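Local coordinates for protein pyroglutamyl-peptidase I (Fervidobacterium islandicum, PDB 6LTQ) that probably removes N-terminal pyroglutamyl residues from peptides in a thermophilic, keratin-degrading bacterium, at residues K13-L18 with N74-L79; H51-P56 with E64-Y69; E158-S163 with K174-V179. One frame throughout, in Å; residues are numbered along the deposited sequence.

Contact 1: K13-L18 with N74-L79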
loop_
_atom_site.group_PDB
_atom_site.type_symbol
_atom_site.label_atom_id
_atom_site.label_comp_id
_atom_site.label_asym_id
_atom_site.label_seq_id
_atom_site.Cartn_x
_atom_site.Cartn_y
_atom_site.Cartn_z
ATOM N N LYS D 13 4.377 34.391 -29.926
ATOM C CA LYS D 13 4.831 34.917 -28.653
ATOM C C LYS D 13 5.524 33.833 -27.829
ATOM O O LYS D 13 5.182 32.650 -27.889
ATOM C CB LYS D 13 3.663 35.510 -27.866
ATOM C CG LYS D 13 4.089 36.549 -26.846
ATOM C CD LYS D 13 2.951 36.934 -25.906
ATOM C CE LYS D 13 3.313 38.181 -25.096
ATOM N NZ LYS D 13 2.173 38.740 -24.306
ATOM N N LYS D 14 6.526 34.261 -27.069
ATOM C CA LYS D 14 7.214 33.413 -26.109
ATOM C C LYS D 14 6.348 33.258 -24.861
ATOM O O LYS D 14 5.885 34.252 -24.295
ATOM C CB LYS D 14 8.562 34.047 -25.766
ATOM C CG LYS D 14 9.516 33.182 -24.987
ATOM C CD LYS D 14 10.760 33.962 -24.589
ATOM C CE LYS D 14 11.925 33.664 -25.510
ATOM N NZ LYS D 14 13.220 33.882 -24.798
ATOM N N LEU D 15 6.144 32.020 -24.417
ATOM C CA LEU D 15 5.319 31.790 -23.236
ATOM C C LEU D 15 6.053 32.188 -21.962
ATOM O O LEU D 15 7.196 31.781 -21.742
ATOM C CB LEU D 15 4.889 30.324 -23.167
ATOM C CG LEU D 15 3.906 29.917 -24.266
ATOM C CD1 LEU D 15 3.821 28.403 -24.408
ATOM C CD2 LEU D 15 2.530 30.528 -24.015
ATOM N N SER D 16 5.393 32.984 -21.123
ATOM C CA SER D 16 5.910 33.320 -19.804
ATOM C C SER D 16 5.399 32.275 -18.814
ATOM O O SER D 16 4.182 32.110 -18.648
ATOM C CB SER D 16 5.495 34.725 -19.374
ATOM O OG SER D 16 4.085 34.857 -19.354
ATOM N N VAL D 17 6.322 31.576 -18.162
ATOM C CA VAL D 17 6.005 30.440 -17.300
ATOM C C VAL D 17 6.435 30.760 -15.882
ATOM O O VAL D 17 7.597 31.115 -15.649
ATOM C CB VAL D 17 6.701 29.168 -17.810
ATOM C CG1 VAL D 17 6.512 28.023 -16.833
ATOM C CG2 VAL D 17 6.176 28.827 -19.191
ATOM N N LEU D 18 5.507 30.600 -14.923
ATOM C CA LEU D 18 5.812 30.734 -13.504
ATOM C C LEU D 18 5.968 29.332 -12.930
ATOM O O LEU D 18 5.023 28.536 -12.967
ATOM C CB LEU D 18 4.719 31.502 -12.771
ATOM C CG LEU D 18 4.883 31.536 -11.259
ATOM C CD1 LEU D 18 6.231 32.158 -10.867
ATOM C CD2 LEU D 18 3.719 32.265 -10.575
ATOM N N ASN D 74 3.611 39.408 -15.542
ATOM C CA ASN D 74 2.638 38.786 -16.437
ATOM C C ASN D 74 3.023 37.329 -16.670
ATOM O O ASN D 74 4.136 37.048 -17.126
ATOM C CB ASN D 74 2.545 39.516 -17.775
ATOM C CG ASN D 74 1.331 39.072 -18.590
ATOM O OD1 ASN D 74 0.452 38.378 -18.077
ATOM N ND2 ASN D 74 1.281 39.469 -19.861
ATOM N N ILE D 75 2.092 36.415 -16.386
ATOM C CA ILE D 75 2.338 34.973 -16.418
ATOM C C ILE D 75 1.303 34.315 -17.318
ATOM O O ILE D 75 0.097 34.496 -17.112
ATOM C CB ILE D 75 2.260 34.350 -15.008
ATOM C CG1 ILE D 75 3.293 34.962 -14.059
ATOM C CG2 ILE D 75 2.367 32.814 -15.078
ATOM C CD1 ILE D 75 4.739 34.867 -14.555
ATOM N N ASP D 76 1.762 33.533 -18.295
ATOM C CA ASP D 76 0.850 32.735 -19.114
ATOM C C ASP D 76 0.504 31.361 -18.515
ATOM O O ASP D 76 -0.645 30.910 -18.631
ATOM C CB ASP D 76 1.431 32.508 -20.499
ATOM C CG ASP D 76 1.687 33.805 -21.233
ATOM O OD1 ASP D 76 2.728 33.899 -21.919
ATOM O OD2 ASP D 76 0.856 34.734 -21.099
ATOM N N ILE D 77 1.484 30.630 -17.972
ATOM C CA ILE D 77 1.259 29.280 -17.443
ATOM C C ILE D 77 1.923 29.171 -16.087
ATOM O O ILE D 77 3.119 29.458 -15.948
ATOM C CB ILE D 77 1.813 28.182 -18.364
ATOM C CG1 ILE D 77 1.503 28.490 -19.822
ATOM C CG2 ILE D 77 1.255 26.805 -17.951
ATOM C CD1 ILE D 77 2.349 27.699 -20.770
ATOM N N ALA D 78 1.175 28.690 -15.107
ATOM C CA ALA D 78 1.715 28.414 -13.790
ATOM C C ALA D 78 1.966 26.915 -13.721
ATOM O O ALA D 78 1.068 26.121 -14.019
ATOM C CB ALA D 78 0.752 28.867 -12.695
ATOM N N LEU D 79 3.198 26.537 -13.414
ATOM C CA LEU D 79 3.568 25.141 -13.197
ATOM C C LEU D 79 3.937 25.071 -11.726
ATOM O O LEU D 79 5.038 25.472 -11.331
ATOM C CB LEU D 79 4.716 24.718 -14.110
ATOM C CG LEU D 79 5.190 23.258 -14.073
ATOM C CD1 LEU D 79 4.007 22.313 -14.231
ATOM C CD2 LEU D 79 6.244 22.988 -15.168
#
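Asp-76 reaches over to Ser-16 and takes hold of its backbone: Ser-16 N donates to Asp-76 OD1 at 2.9 Å, nearly straight (173°), though the donor meets the carboxylate on its anti side and 35° out of its plane. The same serine also accepts in return. Ser-16 O takes the N-H of Asp-76, with Asp-76 N at 2.8 Å, and that N-H is shared with Ser-16 OG, 2.9 Å from Asp-76 N. Ile-77 N also donates to Ser-16 O, at the greater length of 3.2 Å. Asp-76 CG sits beside its own backbone N (chi1 -60°), which keeps the carboxylate close to this group of donors and acceptors. Past this point the strands pair regularly, with Leu-18 N bonded to Ile-77 O (2.8 Å) and Leu-79 N to Leu-18 O (2.7 Å). Leu-15, Val-17 and Ile-77 share one face, where Leu-15 CD1 meets Ile-77 CD1 and Leu-214 of helix 203-215, Leu-217 and Ile-221 lie against them. On the other face Leu-18 CB packs on Ile-75 CG2 at 3.5 Å, beneath Leu-66, Tyr-69 and Tyr-70. With helix 59-72 on this face and helix 203-215 on the first, the pair belongs to the parallel part of the sheet of an alpha/beta/alpha fold.

Contact 2: H51-P56 with E64-Y69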
loop_
_atom_site.group_PDB
_atom_site.type_symbol
_atom_site.label_atom_id
_atom_site.label_comp_id
_atom_site.label_asym_id
_atom_site.label_seq_id
_atom_site.Cartn_x
_atom_site.Cartn_y
_atom_site.Cartn_z
ATOM N N HIS D 51 9.929 32.333 -15.045
ATOM C CA HIS D 51 9.924 32.908 -13.706
ATOM C C HIS D 51 9.929 31.798 -12.665
ATOM O O HIS D 51 9.327 30.739 -12.860
ATOM C CB HIS D 51 8.686 33.774 -13.478
ATOM C CG HIS D 51 8.513 34.874 -14.476
ATOM N ND1 HIS D 51 8.521 36.207 -14.118
ATOM C CD2 HIS D 51 8.309 34.841 -15.815
ATOM C CE1 HIS D 51 8.326 36.947 -15.196
ATOM N NE2 HIS D 51 8.197 36.144 -16.236
ATOM N N THR D 52 10.596 32.046 -11.547
ATOM C CA THR D 52 10.587 31.099 -10.444
ATOM C C THR D 52 10.168 31.797 -9.160
ATOM O O THR D 52 10.341 33.011 -9.008
ATOM C CB THR D 52 11.948 30.423 -10.244
ATOM O OG1 THR D 52 12.947 31.409 -9.946
ATOM C CG2 THR D 52 12.336 29.631 -11.501
ATOM N N LEU D 53 9.597 31.020 -8.240
ATOM C CA LEU D 53 9.128 31.578 -6.981
ATOM C C LEU D 53 8.973 30.456 -5.969
ATOM O O LEU D 53 8.351 29.436 -6.276
ATOM C CB LEU D 53 7.802 32.319 -7.191
ATOM C CG LEU D 53 7.143 32.802 -5.903
ATOM C CD1 LEU D 53 7.997 33.909 -5.293
ATOM C CD2 LEU D 53 5.768 33.358 -6.232
ATOM N N ILE D 54 9.533 30.641 -4.778
ATOM C CA ILE D 54 9.348 29.716 -3.667
ATOM C C ILE D 54 8.274 30.283 -2.748
ATOM O O ILE D 54 8.349 31.447 -2.330
ATOM C CB ILE D 54 10.660 29.479 -2.906
ATOM C CG1 ILE D 54 11.744 28.976 -3.857
ATOM C CG2 ILE D 54 10.444 28.494 -1.767
ATOM C CD1 ILE D 54 11.387 27.692 -4.552
ATOM N N LEU D 55 7.269 29.471 -2.447
ATOM C CA LEU D 55 6.147 29.905 -1.626
ATOM C C LEU D 55 6.260 29.370 -0.213
ATOM O O LEU D 55 6.783 28.269 0.009
ATOM C CB LEU D 55 4.825 29.423 -2.241
ATOM C CG LEU D 55 4.583 29.920 -3.656
ATOM C CD1 LEU D 55 3.402 29.165 -4.272
ATOM C CD2 LEU D 55 4.318 31.430 -3.677
ATOM N N PRO D 56 5.758 30.116 0.764
ATOM C CA PRO D 56 5.708 29.593 2.124
ATOM C C PRO D 56 4.586 28.574 2.261
ATOM O O PRO D 56 3.529 28.685 1.641
ATOM C CB PRO D 56 5.409 30.836 2.969
ATOM C CG PRO D 56 4.629 31.705 2.038
ATOM C CD PRO D 56 5.195 31.480 0.669
ATOM N N GLU D 64 -0.983 35.037 -0.749
ATOM C CA GLU D 64 -0.589 36.444 -0.757
ATOM C C GLU D 64 0.714 36.623 -1.522
ATOM O O GLU D 64 0.792 37.441 -2.443
ATOM C CB GLU D 64 -0.455 36.976 0.667
ATOM C CG GLU D 64 -1.770 37.392 1.282
ATOM C CD GLU D 64 -1.608 37.856 2.712
ATOM O OE1 GLU D 64 -0.471 37.791 3.241
ATOM O OE2 GLU D 64 -2.617 38.286 3.306
ATOM N N VAL D 65 1.737 35.827 -1.176
ATOM C CA VAL D 65 2.993 35.876 -1.923
ATOM C C VAL D 65 2.738 35.579 -3.393
ATOM O O VAL D 65 3.236 36.284 -4.274
ATOM C CB VAL D 65 4.027 34.907 -1.323
ATOM C CG1 VAL D 65 5.279 34.864 -2.184
ATOM C CG2 VAL D 65 4.362 35.280 0.127
ATOM N N LEU D 66 1.930 34.550 -3.688
ATOM C CA LEU D 66 1.630 34.226 -5.086
ATOM C C LEU D 66 0.851 35.347 -5.758
ATOM O O LEU D 66 1.117 35.689 -6.917
ATOM C CB LEU D 66 0.841 32.911 -5.186
ATOM C CG LEU D 66 0.446 32.467 -6.607
ATOM C CD1 LEU D 66 1.662 32.222 -7.504
ATOM C CD2 LEU D 66 -0.450 31.211 -6.600
ATOM N N GLU D 67 -0.157 35.892 -5.069
ATOM C CA GLU D 67 -0.910 36.998 -5.649
ATOM C C GLU D 67 0.001 38.193 -5.893
ATOM O O GLU D 67 -0.087 38.848 -6.938
ATOM C CB GLU D 67 -2.077 37.393 -4.740
ATOM C CG GLU D 67 -2.914 38.567 -5.262
ATOM C CD GLU D 67 -3.463 38.341 -6.664
ATOM O OE1 GLU D 67 -3.645 37.176 -7.069
ATOM O OE2 GLU D 67 -3.723 39.338 -7.367
ATOM N N GLU D 68 0.917 38.453 -4.952
ATOM C CA GLU D 68 1.839 39.573 -5.093
ATOM C C GLU D 68 2.687 39.405 -6.342
ATOM O O GLU D 68 2.921 40.371 -7.077
ATOM C CB GLU D 68 2.724 39.654 -3.839
ATOM C CG GLU D 68 3.854 40.685 -3.849
ATOM C CD GLU D 68 4.787 40.570 -2.622
ATOM O OE1 GLU D 68 5.245 39.447 -2.287
ATOM O OE2 GLU D 68 5.056 41.610 -1.981
ATOM N N TYR D 69 3.088 38.165 -6.643
ATOM C CA TYR D 69 3.843 37.928 -7.868
ATOM C C TYR D 69 2.951 38.062 -9.084
ATOM O O TYR D 69 3.369 38.625 -10.103
ATOM C CB TYR D 69 4.511 36.553 -7.871
ATOM C CG TYR D 69 5.647 36.490 -8.869
ATOM C CD1 TYR D 69 5.413 36.251 -10.223
ATOM C CD2 TYR D 69 6.955 36.716 -8.460
ATOM C CE1 TYR D 69 6.466 36.219 -11.141
ATOM C CE2 TYR D 69 8.004 36.691 -9.362
ATOM C CZ TYR D 69 7.761 36.444 -10.699
ATOM O OH TYR D 69 8.826 36.420 -11.587
HETATM O O HOH W 1 11.433 35.043 -11.243
#
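Strand 51-55, which carries His-51, Leu-53 and Leu-55, runs roughly antiparallel to helix 64-69, which brings Val-65, Leu-66 and Tyr-69 to meet them; the axes make 159° and come within 9.0 Å. This is the strand-helix half of a beta-alpha-beta crossover, whose chain goes on to strand 77-83 in the same sheet. Where the strand segment begins, His-51 ND1 and Tyr-69 OH form a short hydrogen bond of 2.6 Å in which either could be the donor. Each atom lies at the edge of the other's ring, near its plane, yet the two rings stand almost perpendicular (87°), meeting rim to rim with neither over the other's face. Tyr-69 CG is anti to the backbone N (chi1 -160°), and the ring extends from there toward the strand. A phenylalanine here lacks the hydroxyl, and would probably leave His-51 ND1 without its mate across the contact and deprive a water held by Thr-52 N of its link to the helix. Further along, the join turns apolar. Leu-53 CD2 rests against Tyr-69 CB at 3.8 Å, the two side chains sliding past each other in opposite directions. Leu-55 CD2 touches Val-65 CG1 (3.9 Å) and also comes up to the Leu-66 backbone, while Pro-56 and Val-65 meet tip to tip, CD of the proline 3.9 Å from CG2 of the valine. Alongside, Val-159 of helix 158-170 packs on both Leu-55 and Leu-66, and Leu-18 of the neighbouring strand 15-22 touches Leu-53 and Leu-66. Back at the tyrosine end, that water accepts from Thr-52 N at 3.1 Å and is hydrogen-bonded to Tyr-69 OH at 3.0 Å, tying the hydroxyl to the strand backbone as well as to the imidazole.

Contact 3: E158-S163 with K174-V179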
loop_
_atom_site.group_PDB
_atom_site.type_symbol
_atom_site.label_atom_id
_atom_site.label_comp_id
_atom_site.label_asym_id
_atom_site.label_seq_id
_atom_site.Cartn_x
_atom_site.Cartn_y
_atom_site.Cartn_z
ATOM N N GLU D 158 -4.469 24.478 -2.240
ATOM C CA GLU D 158 -4.949 25.852 -2.098
ATOM C C GLU D 158 -4.385 26.729 -3.200
ATOM O O GLU D 158 -5.124 27.432 -3.898
ATOM C CB GLU D 158 -4.576 26.417 -0.727
ATOM C CG GLU D 158 -4.842 27.943 -0.634
ATOM C CD GLU D 158 -4.306 28.591 0.642
ATOM O OE1 GLU D 158 -3.494 27.971 1.346
ATOM O OE2 GLU D 158 -4.717 29.730 0.949
ATOM N N VAL D 159 -3.066 26.664 -3.390
ATOM C CA VAL D 159 -2.407 27.423 -4.445
ATOM C C VAL D 159 -2.926 27.000 -5.807
ATOM O O VAL D 159 -3.164 27.833 -6.694
ATOM C CB VAL D 159 -0.880 27.233 -4.326
ATOM C CG1 VAL D 159 -0.191 27.513 -5.637
ATOM C CG2 VAL D 159 -0.329 28.093 -3.200
ATOM N N TYR D 160 -3.130 25.691 -6.000
ATOM C CA TYR D 160 -3.658 25.212 -7.270
ATOM C C TYR D 160 -5.035 25.808 -7.540
ATOM O O TYR D 160 -5.306 26.293 -8.641
ATOM C CB TYR D 160 -3.732 23.673 -7.273
ATOM C CG TYR D 160 -3.831 23.016 -8.621
ATOM C CD1 TYR D 160 -3.560 23.710 -9.785
ATOM C CD2 TYR D 160 -4.177 21.651 -8.727
ATOM C CE1 TYR D 160 -3.639 23.095 -11.030
ATOM C CE2 TYR D 160 -4.258 21.025 -9.958
ATOM C CZ TYR D 160 -3.988 21.737 -11.106
ATOM O OH TYR D 160 -4.058 21.097 -12.315
ATOM N N TYR D 161 -5.928 25.736 -6.554
ATOM C CA TYR D 161 -7.269 26.283 -6.748
ATOM C C TYR D 161 -7.204 27.784 -6.983
ATOM O O TYR D 161 -7.878 28.315 -7.874
ATOM C CB TYR D 161 -8.157 25.963 -5.547
ATOM C CG TYR D 161 -9.582 26.465 -5.714
ATOM C CD1 TYR D 161 -9.939 27.755 -5.316
ATOM C CD2 TYR D 161 -10.569 25.654 -6.271
ATOM C CE1 TYR D 161 -11.227 28.225 -5.475
ATOM C CE2 TYR D 161 -11.874 26.116 -6.418
ATOM C CZ TYR D 161 -12.200 27.404 -6.018
ATOM O OH TYR D 161 -13.508 27.875 -6.182
ATOM N N TYR D 162 -6.361 28.473 -6.213
ATOM C CA TYR D 162 -6.222 29.918 -6.385
ATOM C C TYR D 162 -5.863 30.266 -7.826
ATOM O O TYR D 162 -6.491 31.136 -8.439
ATOM C CB TYR D 162 -5.177 30.467 -5.406
ATOM C CG TYR D 162 -5.142 31.988 -5.414
ATOM C CD1 TYR D 162 -4.359 32.680 -6.331
ATOM C CD2 TYR D 162 -5.925 32.721 -4.531
ATOM C CE1 TYR D 162 -4.349 34.068 -6.351
ATOM C CE2 TYR D 162 -5.920 34.098 -4.539
ATOM C CZ TYR D 162 -5.133 34.766 -5.450
ATOM O OH TYR D 162 -5.142 36.141 -5.451
ATOM N N SER D 163 -4.877 29.565 -8.405
ATOM C CA SER D 163 -4.451 29.887 -9.762
ATOM C C SER D 163 -5.515 29.538 -10.793
ATOM O O SER D 163 -5.738 30.307 -11.736
ATOM C CB SER D 163 -3.129 29.177 -10.115
ATOM O OG SER D 163 -2.039 29.737 -9.387
ATOM N N LYS D 174 -3.223 31.969 -18.126
ATOM C CA LYS D 174 -4.100 31.244 -19.036
ATOM C C LYS D 174 -4.271 29.776 -18.625
ATOM O O LYS D 174 -5.327 29.161 -18.873
ATOM C CB LYS D 174 -3.536 31.428 -20.434
ATOM C CG LYS D 174 -4.038 32.708 -21.103
ATOM C CD LYS D 174 -3.908 34.016 -20.416
ATOM C CE LYS D 174 -4.897 34.812 -21.256
ATOM N NZ LYS D 174 -5.507 35.849 -20.498
ATOM N N HIS D 175 -3.222 29.184 -18.053
ATOM C CA HIS D 175 -3.259 27.776 -17.691
ATOM C C HIS D 175 -2.563 27.583 -16.354
ATOM O O HIS D 175 -1.685 28.358 -15.962
ATOM C CB HIS D 175 -2.581 26.906 -18.762
ATOM C CG HIS D 175 -3.432 26.589 -19.956
ATOM N ND1 HIS D 175 -4.577 25.825 -19.871
ATOM C CD2 HIS D 175 -3.265 26.866 -21.273
ATOM C CE1 HIS D 175 -5.097 25.675 -21.075
ATOM N NE2 HIS D 175 -4.317 26.293 -21.946
ATOM N N ALA D 176 -2.956 26.532 -15.654
ATOM C CA ALA D 176 -2.227 26.130 -14.473
ATOM C C ALA D 176 -2.221 24.612 -14.404
ATOM O O ALA D 176 -3.193 23.962 -14.805
ATOM C CB ALA D 176 -2.842 26.723 -13.219
ATOM N N LEU D 177 -1.091 24.070 -13.946
ATOM C CA LEU D 177 -0.928 22.641 -13.693
ATOM C C LEU D 177 -0.155 22.479 -12.388
ATOM O O LEU D 177 0.795 23.230 -12.125
ATOM C CB LEU D 177 -0.194 21.948 -14.857
ATOM C CG LEU D 177 0.125 20.446 -14.743
ATOM C CD1 LEU D 177 -1.157 19.583 -14.651
ATOM C CD2 LEU D 177 0.985 19.986 -15.895
ATOM N N PHE D 178 -0.565 21.517 -11.555
ATOM C CA PHE D 178 0.162 21.209 -10.330
ATOM C C PHE D 178 0.814 19.838 -10.472
ATOM O O PHE D 178 0.165 18.881 -10.906
ATOM C CB PHE D 178 -0.739 21.241 -9.093
ATOM C CG PHE D 178 0.039 21.326 -7.823
ATOM C CD1 PHE D 178 0.712 20.209 -7.322
ATOM C CD2 PHE D 178 0.177 22.533 -7.163
ATOM C CE1 PHE D 178 1.490 20.298 -6.180
ATOM C CE2 PHE D 178 0.947 22.624 -6.019
ATOM C CZ PHE D 178 1.607 21.512 -5.529
ATOM N N VAL D 179 2.091 19.746 -10.119
ATOM C CA VAL D 179 2.858 18.498 -10.210
ATOM C C VAL D 179 3.323 18.155 -8.800
ATOM O O VAL D 179 4.078 18.920 -8.185
ATOM C CB VAL D 179 4.042 18.608 -11.180
ATOM C CG1 VAL D 179 4.769 17.259 -11.273
ATOM C CG2 VAL D 179 3.561 19.029 -12.568
#
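Phe-178 sets its CB squarely on the ring of Tyr-160, a CH-pi contact in which CB is 3.5 Å from the ring centroid and only 10° off the normal. Over the same ring, Phe-178 N lies 3.5 Å from Tyr-160 CZ. Tyr-160 CG is anti to its backbone N (chi1 -161°), leading the ring from the helix toward the strand. A second torsion of 15° then brings CD1 nearly eclipsed with CA, so that CA lies close to the ring plane. The two aromatic rings meet obliquely. Around the tyrosine tip, Leu-177 CD1 stands 4.0 Å from Tyr-160 OH, and Ala-176 O comes up at the ring edge; the hydroxyl's hydrogen bond goes to Glu-93 O. Next to this pair, one helix turn further on, Ser-163 CB meets Ala-176 CB at 4.0 Å. Ser-163 OG lies on the backbone N side, and Tyr-70 OH and His-80 NE2 are its hydrogen-bonding partners. Segment 158-163 runs nearly antiparallel to strand segment 175-179: helix 158-170 leads into strand 175-181 and packs back on it, an alpha-beta unit of the alpha/beta/alpha fold. Helix 59-72 lies beside this helix, while strands 77-83 and 90-97 border the strand within the sheet.

All three contacts belong to one sheet: contact 1 pairs two of its strands, while contacts 2 and 3 each lay a helix on one. Contact 3 is fully buried near the middle of the chain and relies on an aromatic ring and small side chains, with its polar tips bonded elsewhere. Contacts 1 and 2 are only partly buried, and each has a polar end, a serine-aspartate network in one and a histidine-tyrosine-water group in the other. Val-17 O to His-51 N ties contact 1 to contact 2, and Ala-78 N and O pair with His-175 O and Leu-177 N of contact 3. Between the helices, Leu-66 packs on Val-159, and Glu-67 meets Tyr-162.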